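Nucleoside diphosphate kinase family protein (Babesia bovis, PDB 3JS9) probably acts as a nucleoside diphosphate kinase, passing the terminal phosphate of a nucleoside triphosphate to a nucleoside diphosphate through a phosphohistidine intermediate. Local coordinates at residues Arg11-Val16 with Ala132-Leu137. Residues are numbered along the deposited sequence; the frame is centred on the assembly and turned at random.
Sequences RTYIMV and ARECAL
Tyr13 and Cys135 mark the closest backbone approach, their CA atoms 5.5 Å apart, where helix segment 132-137 passes over strand segment 11-16. The two axes come within 7.1 Å of each other at an angle of 64°, and no hydrogen bond links the segments; side chains of Tyr13, Glu134 and Cys135 carry the contact. Tyr13 has CG anti to its backbone N (chi1 175°), which sends the ring along the strand and presents the CB side of the residue to the helix. Tyr13 CB meets Glu134 CB at 3.6 Å, and Glu134 OE1 lies at the ring edge, near the ring plane, 3.8 Å from Tyr13 CD2. The two side chains cross at about a right angle, with ring and carboxylate planes 69° apart. In the ferredoxin-like fold of the NDK family, strand 10-16 is an inner strand of the antiparallel sheet, and helix 128-138 packs on one of its faces. Here the contact borders the predicted active site: Glu134 OE1 hydrogen-bonds both Ser125 OG and NE2 of His123, the probable phosphohistidine residue, while the same Ser125 OG is bound to Tyr13 N. Glu134 is therefore probably a second-shell residue that helps to fix the rotation of the imidazole, leaving ND1, the pros nitrogen, as the likely phosphorylation site. Trp138 stacks with the Tyr13 ring. On the next helix residue, Cys135 SG sits over the strand backbone, 3.9 Å from Tyr13 N and 4.1 Å from Tyr13 CB, in van der Waals contact. Arg11 CB lies 4.3 Å from Cys135 SG at the exposed margin, its guanidinium held by a salt bridge to Glu84.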
loop_
_atom_site.group_PDB
_atom_site.type_symbol
_atom_site.label_atom_id
_atom_site.label_comp_id
_atom_site.label_asym_id
_atom_site.label_seq_id
_atom_site.Cartn_x
_atom_site.Cartn_y
_atom_site.Cartn_z
ATOM N N ARG A 11 23.306 -16.447 1.849
ATOM C CA ARG A 11 23.250 -15.017 1.651
ATOM C C ARG A 11 23.216 -14.773 0.164
ATOM O O ARG A 11 23.968 -15.427 -0.581
ATOM C CB ARG A 11 24.489 -14.354 2.217
ATOM C CG ARG A 11 24.457 -14.266 3.700
ATOM C CD ARG A 11 25.788 -13.831 4.291
ATOM N NE ARG A 11 25.636 -13.670 5.731
ATOM C CZ ARG A 11 26.536 -13.121 6.539
ATOM N NH1 ARG A 11 27.685 -12.641 6.050
ATOM N NH2 ARG A 11 26.265 -13.030 7.837
ATOM N N THR A 12 22.395 -13.810 -0.268
ATOM C CA THR A 12 22.291 -13.490 -1.669
ATOM C C THR A 12 22.548 -12.008 -1.941
ATOM O O THR A 12 22.277 -11.135 -1.098
ATOM C CB THR A 12 20.932 -13.937 -2.252
ATOM O OG1 THR A 12 20.994 -13.833 -3.678
ATOM C CG2 THR A 12 19.749 -13.092 -1.722
ATOM N N TYR A 13 23.087 -11.714 -3.114
ATOM C CA TYR A 13 23.368 -10.342 -3.435
ATOM C C TYR A 13 22.211 -9.816 -4.277
ATOM O O TYR A 13 21.835 -10.428 -5.292
ATOM C CB TYR A 13 24.706 -10.224 -4.147
ATOM C CG TYR A 13 24.968 -8.820 -4.608
ATOM C CD1 TYR A 13 25.195 -7.808 -3.684
ATOM C CD2 TYR A 13 24.935 -8.486 -5.976
ATOM C CE1 TYR A 13 25.390 -6.485 -4.095
ATOM C CE2 TYR A 13 25.137 -7.170 -6.396
ATOM C CZ TYR A 13 25.367 -6.176 -5.447
ATOM O OH TYR A 13 25.561 -4.865 -5.841
ATOM N N ILE A 14 21.622 -8.706 -3.839
ATOM C CA ILE A 14 20.487 -8.108 -4.546
ATOM C C ILE A 14 20.880 -6.649 -4.896
ATOM O O ILE A 14 21.356 -5.906 -4.029
ATOM C CB ILE A 14 19.149 -8.145 -3.667
ATOM C CG1 ILE A 14 18.803 -9.553 -3.130
ATOM C CG2 ILE A 14 17.943 -7.437 -4.369
ATOM C CD1 ILE A 14 18.311 -10.647 -4.148
ATOM N N MET A 15 20.642 -6.231 -6.142
ATOM C CA MET A 15 21.082 -4.917 -6.559
ATOM C C MET A 15 20.031 -4.142 -7.370
ATOM O O MET A 15 19.600 -4.561 -8.462
ATOM C CB MET A 15 22.404 -5.018 -7.329
ATOM C CG MET A 15 22.951 -3.657 -7.775
ATOM S SD MET A 15 24.557 -3.673 -8.645
ATOM C CE MET A 15 24.201 -4.875 -9.962
ATOM N N VAL A 16 19.601 -3.015 -6.836
ATOM C CA VAL A 16 18.737 -2.144 -7.607
ATOM C C VAL A 16 19.638 -1.482 -8.645
ATOM O O VAL A 16 20.628 -0.825 -8.279
ATOM C CB VAL A 16 18.076 -1.060 -6.742
ATOM C CG1 VAL A 16 17.111 -0.221 -7.594
ATOM C CG2 VAL A 16 17.376 -1.709 -5.588
ATOM N N ALA A 132 28.268 -16.209 -3.800
ATOM C CA ALA A 132 29.503 -16.178 -3.020
ATOM C C ALA A 132 30.451 -15.110 -3.587
ATOM O O ALA A 132 31.092 -14.372 -2.836
ATOM C CB ALA A 132 30.162 -17.549 -2.981
ATOM N N ARG A 133 30.506 -15.020 -4.910
ATOM C CA ARG A 133 31.364 -14.054 -5.569
ATOM C C ARG A 133 30.809 -12.664 -5.344
ATOM O O ARG A 133 31.522 -11.749 -4.920
ATOM C CB ARG A 133 31.497 -14.358 -7.087
ATOM C CG ARG A 133 32.347 -13.319 -7.853
ATOM C CD ARG A 133 32.611 -13.635 -9.343
ATOM N NE ARG A 133 31.373 -13.635 -10.111
ATOM C CZ ARG A 133 30.731 -14.752 -10.463
ATOM N NH1 ARG A 133 31.245 -15.952 -10.144
ATOM N NH2 ARG A 133 29.583 -14.672 -11.136
ATOM N N GLU A 134 29.519 -12.519 -5.624
ATOM C CA GLU A 134 28.893 -11.205 -5.654
ATOM C C GLU A 134 28.936 -10.520 -4.279
ATOM O O GLU A 134 29.245 -9.315 -4.195
ATOM C CB GLU A 134 27.467 -11.287 -6.210
ATOM C CG GLU A 134 27.383 -11.411 -7.719
ATOM C CD GLU A 134 26.035 -11.983 -8.200
ATOM O OE1 GLU A 134 25.015 -11.934 -7.482
ATOM O OE2 GLU A 134 25.998 -12.505 -9.318
ATOM N N CYS A 135 28.663 -11.292 -3.222
ATOM C CA CYS A 135 28.659 -10.742 -1.843
ATOM C C CYS A 135 30.019 -10.204 -1.419
ATOM O O CYS A 135 30.109 -9.098 -0.833
ATOM C CB CYS A 135 28.143 -11.761 -0.811
ATOM S SG CYS A 135 26.359 -12.083 -0.944
ATOM N N ALA A 136 31.070 -10.971 -1.734
ATOM C CA ALA A 136 32.452 -10.552 -1.458
ATOM C C ALA A 136 32.933 -9.457 -2.410
ATOM O O ALA A 136 33.735 -8.599 -2.019
ATOM C CB ALA A 136 33.396 -11.728 -1.482
ATOM N N LEU A 137 32.455 -9.496 -3.651
ATOM C CA LEU A 137 32.831 -8.497 -4.651
ATOM C C LEU A 137 32.257 -7.088 -4.405
ATOM O O LEU A 137 32.951 -6.101 -4.577
ATOM C CB LEU A 137 32.431 -8.977 -6.047
ATOM C CG LEU A 137 32.548 -7.984 -7.212
ATOM C CD1 LEU A 137 34.012 -7.640 -7.494
ATOM C CD2 LEU A 137 31.896 -8.535 -8.454
#